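Local coordinates for protein polysaccharide deacetylase (Ammonifex degensii, PDB 4WCJ) that probably removes acetyl groups from the N-acetylglucosamine units of poly-beta-1,6-N-acetyl-D-glucosamine as a zinc-dependent family 4 carbohydrate esterase, at residues Gln60-Leu65 with Lys113-Pro118; Cys138-Ile143 with Thr190-Glu195; Tyr159-Trp164 with Lys170-Leu175. One frame throughout, in Å; residues are numbered along the deposited sequence.

Contact 1: residues Gln60-Leu65 with Lys113-Pro118; sequences QQLDYL and KKRKIP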
loop_
_atom_site.group_PDB
_atom_site.type_symbol
_atom_site.label_atom_id
_atom_site.label_comp_id
_atom_site.label_asym_id
_atom_site.label_seq_id
_atom_site.Cartn_x
_atom_site.Cartn_y
_atom_site.Cartn_z
ATOM N N GLN A 60 10.942 13.643 7.608
ATOM C CA GLN A 60 11.153 13.661 9.052
ATOM C C GLN A 60 10.588 12.405 9.717
ATOM O O GLN A 60 11.196 11.865 10.641
ATOM C CB GLN A 60 10.543 14.920 9.667
ATOM C CG GLN A 60 11.356 16.180 9.399
ATOM C CD GLN A 60 10.772 17.416 10.054
ATOM O OE1 GLN A 60 9.784 17.339 10.779
ATOM N NE2 GLN A 60 11.385 18.566 9.797
ATOM N N GLN A 61 9.435 11.936 9.241
ATOM C CA GLN A 61 8.848 10.697 9.752
ATOM C C GLN A 61 9.739 9.491 9.500
ATOM O O GLN A 61 9.960 8.669 10.391
ATOM C CB GLN A 61 7.472 10.456 9.130
ATOM C CG GLN A 61 6.390 11.350 9.698
ATOM C CD GLN A 61 5.011 10.964 9.214
ATOM O OE1 GLN A 61 4.861 10.084 8.363
ATOM N NE2 GLN A 61 3.989 11.624 9.754
ATOM N N LEU A 62 10.243 9.383 8.277
ATOM C CA LEU A 62 11.140 8.295 7.925
ATOM C C LEU A 62 12.410 8.386 8.756
ATOM O O LEU A 62 12.869 7.391 9.312
ATOM C CB LEU A 62 11.475 8.329 6.435
ATOM C CG LEU A 62 10.268 8.238 5.504
ATOM C CD1 LEU A 62 10.723 8.231 4.045
ATOM C CD2 LEU A 62 9.443 7.003 5.820
ATOM N N ASP A 63 12.956 9.593 8.850
ATOM C CA ASP A 63 14.167 9.816 9.624
ATOM C C ASP A 63 13.961 9.452 11.089
ATOM O O ASP A 63 14.815 8.803 11.688
ATOM C CB ASP A 63 14.630 11.268 9.493
ATOM C CG ASP A 63 15.183 11.579 8.113
ATOM O OD1 ASP A 63 15.507 10.624 7.378
ATOM O OD2 ASP A 63 15.294 12.773 7.763
ATOM N N TYR A 64 12.832 9.858 11.666
ATOM C CA TYR A 64 12.575 9.554 13.070
ATOM C C TYR A 64 12.539 8.050 13.308
ATOM O O TYR A 64 13.162 7.552 14.237
ATOM C CB TYR A 64 11.267 10.182 13.551
ATOM C CG TYR A 64 10.968 9.843 14.992
ATOM C CD1 TYR A 64 11.677 10.447 16.025
ATOM C CD2 TYR A 64 9.997 8.905 15.322
ATOM C CE1 TYR A 64 11.420 10.136 17.345
ATOM C CE2 TYR A 64 9.732 8.586 16.645
ATOM C CZ TYR A 64 10.448 9.205 17.649
ATOM O OH TYR A 64 10.195 8.894 18.965
ATOM N N LEU A 65 11.812 7.334 12.457
ATOM C CA LEU A 65 11.682 5.888 12.590
ATOM C C LEU A 65 13.049 5.220 12.573
ATOM O O LEU A 65 13.359 4.398 13.432
ATOM C CB LEU A 65 10.798 5.323 11.475
ATOM C CG LEU A 65 9.285 5.474 11.654
ATOM C CD1 LEU A 65 8.549 5.011 10.408
ATOM C CD2 LEU A 65 8.814 4.700 12.873
ATOM N N LYS A 113 14.505 7.266 -2.098
ATOM C CA LYS A 113 15.702 6.825 -2.807
ATOM C C LYS A 113 16.952 7.260 -2.054
ATOM O O LYS A 113 17.896 6.486 -1.895
ATOM C CB LYS A 113 15.703 7.372 -4.235
ATOM C CG LYS A 113 16.857 6.871 -5.096
ATOM C CD LYS A 113 16.588 7.106 -6.576
ATOM C CE LYS A 113 16.585 8.588 -6.927
ATOM N NZ LYS A 113 16.365 8.816 -8.386
ATOM N N LYS A 114 16.944 8.498 -1.570
ATOM C CA LYS A 114 18.098 9.062 -0.871
ATOM C C LYS A 114 18.328 8.355 0.464
ATOM O O LYS A 114 19.397 8.466 1.056
ATOM C CB LYS A 114 17.905 10.568 -0.665
ATOM C CG LYS A 114 19.173 11.338 -0.318
ATOM C CD LYS A 114 18.990 12.855 -0.437
ATOM C CE LYS A 114 18.035 13.416 0.615
ATOM N NZ LYS A 114 16.582 13.263 0.259
ATOM N N ARG A 115 17.311 7.628 0.926
ATOM C CA ARG A 115 17.402 6.840 2.154
ATOM C C ARG A 115 17.416 5.335 1.890
ATOM O O ARG A 115 17.527 4.545 2.825
ATOM C CB ARG A 115 16.238 7.186 3.088
ATOM C CG ARG A 115 16.364 8.560 3.699
ATOM C CD ARG A 115 15.030 9.118 4.152
ATOM N NE ARG A 115 15.197 10.458 4.705
ATOM C CZ ARG A 115 15.355 11.553 3.971
ATOM N NH1 ARG A 115 15.510 12.729 4.565
ATOM N NH2 ARG A 115 15.369 11.475 2.641
ATOM N N LYS A 116 17.311 4.948 0.618
ATOM C CA LYS A 116 17.293 3.534 0.220
ATOM C C LYS A 116 16.173 2.746 0.899
ATOM O O LYS A 116 16.343 1.573 1.236
ATOM C CB LYS A 116 18.638 2.859 0.519
ATOM C CG LYS A 116 19.784 3.286 -0.373
ATOM C CD LYS A 116 21.032 2.499 -0.018
ATOM C CE LYS A 116 22.288 3.177 -0.526
ATOM N NZ LYS A 116 23.510 2.553 0.051
ATOM N N ILE A 117 15.034 3.403 1.095
ATOM C CA ILE A 117 13.876 2.776 1.723
ATOM C C ILE A 117 12.936 2.182 0.677
ATOM O O ILE A 117 12.396 2.895 -0.180
ATOM C CB ILE A 117 13.111 3.784 2.608
ATOM C CG1 ILE A 117 13.968 4.177 3.813
ATOM C CG2 ILE A 117 11.781 3.196 3.070
ATOM C CD1 ILE A 117 13.440 5.364 4.583
ATOM N N PRO A 118 12.723 0.866 0.752
ATOM C CA PRO A 118 11.785 0.187 -0.144
ATOM C C PRO A 118 10.352 0.642 0.119
ATOM O O PRO A 118 10.061 1.163 1.195
ATOM C CB PRO A 118 11.946 -1.294 0.216
ATOM C CG PRO A 118 13.038 -1.362 1.253
ATOM C CD PRO A 118 13.173 -0.007 1.845
#
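Arg115 lays its guanidinium side-on against the carboxylate of Asp63, forming a two-pronged salt bridge in which each oxygen takes one nitrogen. Arg115 NE reaches Asp63 OD1 at 2.7 Å with an N-H...O angle of 168°, and Arg115 NH1 reaches Asp63 OD2 at a longer 3.2 Å. Both oxygens are met on their syn sides and lie close to the guanidinium plane, but both nitrogens stand out of the carboxylate plane, the two planes being 23° apart. The extended run of Arg115 from CG to NE carries the charged end across to the acid, and two bonds to one carboxylate should restrict rotation of the guanidinium. Its NH2 is used separately, donating to the carbonyl of Val111 one turn back. Beside this polar pair, Ile117 CD1 packs on Leu62, 4.0 Å from Leu62 CD1. Between Arg115 and Ile117 the chain turns at Lys116, whose positive phi (57°) and bonds back into the last turn make a Schellman motif; this ends helix 102-114 and sends the chain toward strand 119-123. The contact thus ties helix 55-67 to the C-terminal end of helix 102-114, where Arg66 also bonds to the carbonyl of Arg115, with Leu62 and Ile117 both resting on Leu112 and on Phe72 of strand 71-72.

Contact 2: residues Cys138-Ile143 with Thr190-Glu195; sequences CSWEQI and TACLKE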
loop_
_atom_site.group_PDB
_atom_site.type_symbol
_atom_site.label_atom_id
_atom_site.label_comp_id
_atom_site.label_asym_id
_atom_site.label_seq_id
_atom_site.Cartn_x
_atom_site.Cartn_y
_atom_site.Cartn_z
ATOM N N CYS A 138 0.945 9.179 -11.721
ATOM C CA CYS A 138 2.183 8.762 -12.362
ATOM C C CYS A 138 1.881 8.190 -13.738
ATOM O O CYS A 138 0.821 7.593 -13.956
ATOM C CB CYS A 138 2.912 7.705 -11.525
ATOM S SG CYS A 138 3.511 8.267 -9.944
ATOM N N SER A 139 2.803 8.394 -14.667
ATOM C CA SER A 139 2.760 7.673 -15.937
ATOM C C SER A 139 3.393 6.293 -15.774
ATOM O O SER A 139 4.071 6.025 -14.780
ATOM C CB SER A 139 3.498 8.464 -17.012
ATOM O OG SER A 139 4.892 8.485 -16.729
ATOM N N TRP A 140 3.182 5.417 -16.744
ATOM C CA TRP A 140 3.869 4.127 -16.726
ATOM C C TRP A 140 5.393 4.291 -16.778
ATOM O O TRP A 140 6.112 3.534 -16.129
ATOM C CB TRP A 140 3.373 3.254 -17.871
ATOM C CG TRP A 140 2.018 2.696 -17.571
ATOM C CD1 TRP A 140 0.843 3.000 -18.193
ATOM C CD2 TRP A 140 1.695 1.772 -16.527
ATOM N NE1 TRP A 140 -0.189 2.294 -17.619
ATOM C CE2 TRP A 140 0.308 1.544 -16.585
ATOM C CE3 TRP A 140 2.446 1.125 -15.540
ATOM C CZ2 TRP A 140 -0.344 0.673 -15.713
ATOM C CZ3 TRP A 140 1.799 0.256 -14.670
ATOM C CH2 TRP A 140 0.414 0.042 -14.766
ATOM N N GLU A 141 5.886 5.285 -17.518
ATOM C CA GLU A 141 7.332 5.528 -17.559
ATOM C C GLU A 141 7.854 5.840 -16.166
ATOM O O GLU A 141 8.925 5.389 -15.771
ATOM C CB GLU A 141 7.678 6.683 -18.498
ATOM C CG GLU A 141 7.407 6.415 -19.950
ATOM C CD GLU A 141 8.001 7.483 -20.847
ATOM O OE1 GLU A 141 8.106 7.240 -22.068
ATOM O OE2 GLU A 141 8.366 8.562 -20.326
ATOM N N GLN A 142 7.081 6.618 -15.421
ATOM C CA GLN A 142 7.498 7.040 -14.099
ATOM C C GLN A 142 7.460 5.886 -13.106
ATOM O O GLN A 142 8.364 5.740 -12.291
ATOM C CB GLN A 142 6.631 8.207 -13.627
ATOM C CG GLN A 142 7.031 9.540 -14.269
ATOM C CD GLN A 142 5.949 10.599 -14.156
ATOM O OE1 GLN A 142 4.774 10.283 -13.940
ATOM N NE2 GLN A 142 6.341 11.863 -14.306
ATOM N N ILE A 143 6.429 5.048 -13.190
ATOM C CA ILE A 143 6.358 3.850 -12.352
ATOM C C ILE A 143 7.525 2.902 -12.677
ATOM O O ILE A 143 8.206 2.393 -11.772
ATOM C CB ILE A 143 5.014 3.134 -12.546
ATOM C CG1 ILE A 143 3.890 3.955 -11.906
ATOM C CG2 ILE A 143 5.057 1.725 -11.947
ATOM C CD1 ILE A 143 2.513 3.537 -12.333
ATOM N N THR A 190 -4.331 -7.410 -13.048
ATOM C CA THR A 190 -3.094 -8.194 -13.002
ATOM C C THR A 190 -2.477 -8.322 -14.395
ATOM O O THR A 190 -1.250 -8.235 -14.553
ATOM C CB THR A 190 -3.320 -9.596 -12.394
ATOM O OG1 THR A 190 -4.228 -10.351 -13.207
ATOM C CG2 THR A 190 -3.881 -9.463 -11.000
ATOM N N ALA A 191 -3.327 -8.510 -15.402
ATOM C CA ALA A 191 -2.863 -8.646 -16.783
ATOM C C ALA A 191 -2.159 -7.363 -17.213
ATOM O O ALA A 191 -1.100 -7.397 -17.847
ATOM C CB ALA A 191 -4.020 -8.948 -17.718
ATOM N N CYS A 192 -2.757 -6.235 -16.849
ATOM C CA CYS A 192 -2.235 -4.936 -17.231
ATOM C C CYS A 192 -0.869 -4.673 -16.598
ATOM O O CYS A 192 0.053 -4.202 -17.269
ATOM C CB CYS A 192 -3.226 -3.836 -16.848
ATOM S SG CYS A 192 -2.683 -2.195 -17.324
ATOM N N LEU A 193 -0.729 -4.991 -15.313
ATOM C CA LEU A 193 0.550 -4.802 -14.625
ATOM C C LEU A 193 1.608 -5.737 -15.198
ATOM O O LEU A 193 2.781 -5.382 -15.288
ATOM C CB LEU A 193 0.399 -5.041 -13.120
ATOM C CG LEU A 193 -0.360 -3.958 -12.365
ATOM C CD1 LEU A 193 -0.492 -4.327 -10.892
ATOM C CD2 LEU A 193 0.337 -2.631 -12.541
ATOM N N LYS A 194 1.186 -6.938 -15.581
ATOM C CA LYS A 194 2.102 -7.890 -16.193
ATOM C C LYS A 194 2.585 -7.351 -17.536
ATOM O O LYS A 194 3.774 -7.415 -17.845
ATOM C CB LYS A 194 1.436 -9.258 -16.376
ATOM C CG LYS A 194 2.359 -10.327 -16.946
ATOM C CD LYS A 194 3.282 -10.881 -15.878
ATOM C CE LYS A 194 4.242 -11.912 -16.457
ATOM N NZ LYS A 194 3.553 -12.900 -17.339
ATOM N N GLU A 195 1.661 -6.808 -18.323
ATOM C CA GLU A 195 2.006 -6.258 -19.629
ATOM C C GLU A 195 3.015 -5.115 -19.522
ATOM O O GLU A 195 3.952 -5.032 -20.311
ATOM C CB GLU A 195 0.763 -5.759 -20.356
ATOM C CG GLU A 195 1.079 -5.129 -21.699
ATOM C CD GLU A 195 -0.090 -4.363 -22.280
ATOM O OE1 GLU A 195 -1.182 -4.383 -21.669
ATOM O OE2 GLU A 195 0.086 -3.733 -23.344
#
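The backbones stay well apart, the nearest CA atoms being those of Trp140 and Leu193 at 9.8 Å, and no hydrogen bond crosses between the first turn of helix 140-148 and helix 179-197. The indole of Trp140 spans the distance. With CG beside the backbone N (chi1 -76°), it carries the benzene part of the ring across to the second helix, and two neighbouring side chains there receive it. Leu193 CD2 meets the ring at its edge, close to the ring plane, 3.5 Å from Trp140 CH2. Cys192 comes in obliquely: its SG lies 4.0 Å from Trp140 CZ2 and 5.1 Å from the centroid of the six-membered ring, 57° off the ring normal, a sulfur-aromatic contact. Having SG anti to the backbone N helps place the sulfur at this corner of the indole. A further residue of helix 179-197, His196, stacks its ring on Trp140. In this beta/alpha barrel-type deacetylase, both helices pack against the parallel sheet: Ile143 and Leu193 both touch Val154 of strand 152-156, and Leu193 also reaches Leu156 of that strand and Val123 of strand 119-123. The side chain of Leu193 lies about 8 Å from that of the zinc ligand His157. The start of the first helix is fixed by a capping box: Ser139, at the N-cap, accepts from Gln142 N through OG at 3.2 Å, and the side chain of Gln142 returns to take Ser139 N on OE1 at 2.8 Å, with an N-H...O angle of 171°. These bonds satisfy two amides at the helix start and probably help to hold the turn from which Trp140 projects.

Contact 3: residues Tyr159-Trp164 with Lys170-Leu175; sequences YDLHYW and KPVFLL. With ZN (zinc ion), chain B.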
loop_
_atom_site.group_PDB
_atom_site.type_symbol
_atom_site.label_atom_id
_atom_site.label_comp_id
_atom_site.label_asym_id
_atom_site.label_seq_id
_atom_site.Cartn_x
_atom_site.Cartn_y
_atom_site.Cartn_z
ATOM N N TYR A 159 -8.272 -2.412 -10.978
ATOM C CA TYR A 159 -8.032 -1.773 -12.274
ATOM C C TYR A 159 -8.780 -0.440 -12.376
ATOM O O TYR A 159 -8.185 0.615 -12.637
ATOM C CB TYR A 159 -8.458 -2.688 -13.432
ATOM C CG TYR A 159 -8.223 -2.070 -14.800
ATOM C CD1 TYR A 159 -6.979 -2.147 -15.411
ATOM C CD2 TYR A 159 -9.239 -1.403 -15.471
ATOM C CE1 TYR A 159 -6.757 -1.577 -16.652
ATOM C CE2 TYR A 159 -9.021 -0.830 -16.717
ATOM C CZ TYR A 159 -7.775 -0.922 -17.295
ATOM O OH TYR A 159 -7.547 -0.356 -18.529
ATOM N N ASP A 160 -10.093 -0.488 -12.197
ATOM C CA ASP A 160 -10.896 0.736 -12.218
ATOM C C ASP A 160 -12.191 0.541 -11.436
ATOM O O ASP A 160 -13.298 0.689 -11.971
ATOM C CB ASP A 160 -11.183 1.162 -13.661
ATOM C CG ASP A 160 -11.830 2.540 -13.755
ATOM O OD1 ASP A 160 -11.634 3.372 -12.838
ATOM O OD2 ASP A 160 -12.541 2.784 -14.752
ATOM N N LEU A 161 -12.048 0.218 -10.156
ATOM C CA LEU A 161 -13.202 0.023 -9.285
ATOM C C LEU A 161 -13.042 0.801 -7.982
ATOM O O LEU A 161 -13.625 0.445 -6.963
ATOM C CB LEU A 161 -13.417 -1.473 -8.991
ATOM C CG LEU A 161 -14.249 -2.259 -10.004
ATOM C CD1 LEU A 161 -14.494 -3.682 -9.520
ATOM C CD2 LEU A 161 -15.582 -1.566 -10.271
ATOM N N HIS A 162 -12.258 1.874 -8.026
ATOM C CA HIS A 162 -12.029 2.712 -6.854
ATOM C C HIS A 162 -13.126 3.759 -6.726
ATOM O O HIS A 162 -12.879 4.975 -6.788
ATOM C CB HIS A 162 -10.662 3.380 -6.943
ATOM C CG HIS A 162 -10.107 3.810 -5.622
ATOM N ND1 HIS A 162 -10.738 4.721 -4.807
ATOM C CD2 HIS A 162 -8.955 3.470 -4.990
ATOM C CE1 HIS A 162 -10.006 4.920 -3.724
ATOM N NE2 HIS A 162 -8.932 4.162 -3.804
ATOM N N TYR A 163 -14.346 3.278 -6.549
ATOM C CA TYR A 163 -15.504 4.145 -6.458
ATOM C C TYR A 163 -16.340 3.790 -5.239
ATOM O O TYR A 163 -16.428 2.617 -4.845
ATOM C CB TYR A 163 -16.346 4.045 -7.731
ATOM C CG TYR A 163 -15.586 4.397 -8.991
ATOM C CD1 TYR A 163 -15.435 5.718 -9.385
ATOM C CD2 TYR A 163 -15.022 3.407 -9.784
ATOM C CE1 TYR A 163 -14.745 6.047 -10.536
ATOM C CE2 TYR A 163 -14.318 3.726 -10.939
ATOM C CZ TYR A 163 -14.185 5.051 -11.309
ATOM O OH TYR A 163 -13.497 5.380 -12.454
ATOM N N TRP A 164 -16.953 4.815 -4.657
ATOM C CA TRP A 164 -17.760 4.677 -3.453
ATOM C C TRP A 164 -19.238 4.929 -3.740
ATOM O O TRP A 164 -19.592 5.918 -4.383
ATOM C CB TRP A 164 -17.258 5.647 -2.376
ATOM C CG TRP A 164 -18.028 5.576 -1.099
ATOM C CD1 TRP A 164 -19.117 6.322 -0.751
ATOM C CD2 TRP A 164 -17.763 4.710 0.007
ATOM N NE1 TRP A 164 -19.550 5.968 0.505
ATOM C CE2 TRP A 164 -18.732 4.981 0.992
ATOM C CE3 TRP A 164 -16.799 3.728 0.258
ATOM C CZ2 TRP A 164 -18.765 4.305 2.212
ATOM C CZ3 TRP A 164 -16.833 3.061 1.470
ATOM C CH2 TRP A 164 -17.812 3.352 2.431
ATOM N N LYS A 170 -21.046 1.962 0.889
ATOM C CA LYS A 170 -19.988 0.971 0.712
ATOM C C LYS A 170 -19.359 1.097 -0.682
ATOM O O LYS A 170 -19.933 1.731 -1.564
ATOM C CB LYS A 170 -20.538 -0.440 0.938
ATOM C CG LYS A 170 -21.785 -0.770 0.147
ATOM C CD LYS A 170 -22.173 -2.230 0.343
ATOM C CE LYS A 170 -22.272 -2.574 1.821
ATOM N NZ LYS A 170 -22.759 -3.962 2.046
ATOM N N PRO A 171 -18.166 0.506 -0.884
ATOM C CA PRO A 171 -17.559 0.581 -2.220
ATOM C C PRO A 171 -18.373 -0.159 -3.273
ATOM O O PRO A 171 -19.037 -1.148 -2.949
ATOM C CB PRO A 171 -16.198 -0.095 -2.031
ATOM C CG PRO A 171 -15.943 -0.074 -0.575
ATOM C CD PRO A 171 -17.278 -0.166 0.081
ATOM N N VAL A 172 -18.309 0.308 -4.516
ATOM C CA VAL A 172 -19.036 -0.322 -5.616
ATOM C C VAL A 172 -18.741 -1.818 -5.764
ATOM O O VAL A 172 -19.618 -2.593 -6.161
ATOM C CB VAL A 172 -18.718 0.377 -6.953
ATOM C CG1 VAL A 172 -19.278 1.795 -6.958
ATOM C CG2 VAL A 172 -17.205 0.382 -7.212
ATOM N N PHE A 173 -17.519 -2.237 -5.443
ATOM C CA PHE A 173 -17.163 -3.635 -5.653
ATOM C C PHE A 173 -17.668 -4.548 -4.535
ATOM O O PHE A 173 -17.489 -5.771 -4.600
ATOM C CB PHE A 173 -15.645 -3.798 -5.833
ATOM C CG PHE A 173 -14.823 -3.333 -4.663
ATOM C CD1 PHE A 173 -14.529 -4.194 -3.617
ATOM C CD2 PHE A 173 -14.304 -2.050 -4.631
ATOM C CE1 PHE A 173 -13.759 -3.776 -2.546
ATOM C CE2 PHE A 173 -13.518 -1.629 -3.563
ATOM C CZ PHE A 173 -13.257 -2.498 -2.516
ATOM N N LEU A 174 -18.308 -3.971 -3.523
ATOM C CA LEU A 174 -18.914 -4.768 -2.455
ATOM C C LEU A 174 -20.437 -4.741 -2.515
ATOM O O LEU A 174 -21.108 -5.312 -1.655
ATOM C CB LEU A 174 -18.441 -4.285 -1.082
ATOM C CG LEU A 174 -16.939 -4.374 -0.805
ATOM C CD1 LEU A 174 -16.616 -3.908 0.605
ATOM C CD2 LEU A 174 -16.408 -5.794 -1.038
ATOM N N LEU A 175 -20.976 -4.064 -3.525
ATOM C CA LEU A 175 -22.414 -4.052 -3.778
ATOM C C LEU A 175 -22.887 -5.457 -4.145
ATOM O O LEU A 175 -22.108 -6.259 -4.663
ATOM C CB LEU A 175 -22.758 -3.059 -4.894
ATOM C CG LEU A 175 -22.552 -1.584 -4.553
ATOM C CD1 LEU A 175 -22.968 -0.697 -5.715
ATOM C CD2 LEU A 175 -23.328 -1.229 -3.297
HETATM ZN ZN ZN B . -7.074 4.231 -2.666
HETATM O O HOH W 1 -7.443 6.294 -1.870
HETATM O O HOH W 2 -6.386 4.121 -0.469
#
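Trp164 and Pro171 meet because the indole, with CG anti to the backbone N (chi1 -180°), folds back over the paired strand. Lys170 N lies over one face of the Trp164 ring, 3.5 Å from its CZ2, and Pro171 CD approaches obliquely, 3.5 Å from Trp164 CZ3. Trp164 and Pro171 form an antiparallel non-hydrogen-bonded pair, CA atoms 4.3 Å apart, in the two-stranded hairpin of 164-165 and 170-171. Next to it, Val172 N donates to Tyr163 O at 3.0 Å, nearly straight (171°), although tilted 33° from the carbonyl plane. Were Pro171 an alanine, the CZ3 corner of the indole would probably lose the CG and CD carbons that pack on it. Deeper in, Leu161 CD2 touches Val172 CG2 at 4.0 Å, its CD1 packs on Phe173 CB, and Leu161 O faces the edge of the Phe173 ring. Tyr163 OH bonds to Asp160 OD1. His162 centres an inverse gamma turn; its CB points away from 170-175, and His162 NE2 binds zinc at 2.2 Å. With Asp99 and His157 it makes the Asp-His-His set of family 4 esterases, and two waters on the metal are consistent with a zinc-bound water taking part in hydrolysis.

Overall arrangement
The contacts belong to one chain built round a curled parallel sheet: contact 1 closes before contact 2 opens, and contact 3 lies inside the loop that contact 2 closes. Contacts 1 and 3 are farthest apart, centres about 32 Å, on opposite sides of the chain's centre. Contacts 1 and 2, centres about 25 Å apart, lie among the helices round the sheet and do not touch. Contacts 2 and 3, centres about 21 Å apart, meet through Cys192 SG and Tyr159 CE1; the next helix after strand 170-171 is 179-197. The set spreads from the helical shell to the metal site: contact 3 carries a zinc ligand, Leu193 of contact 2 lies about 14 Å from the metal, and contact 1 is remote.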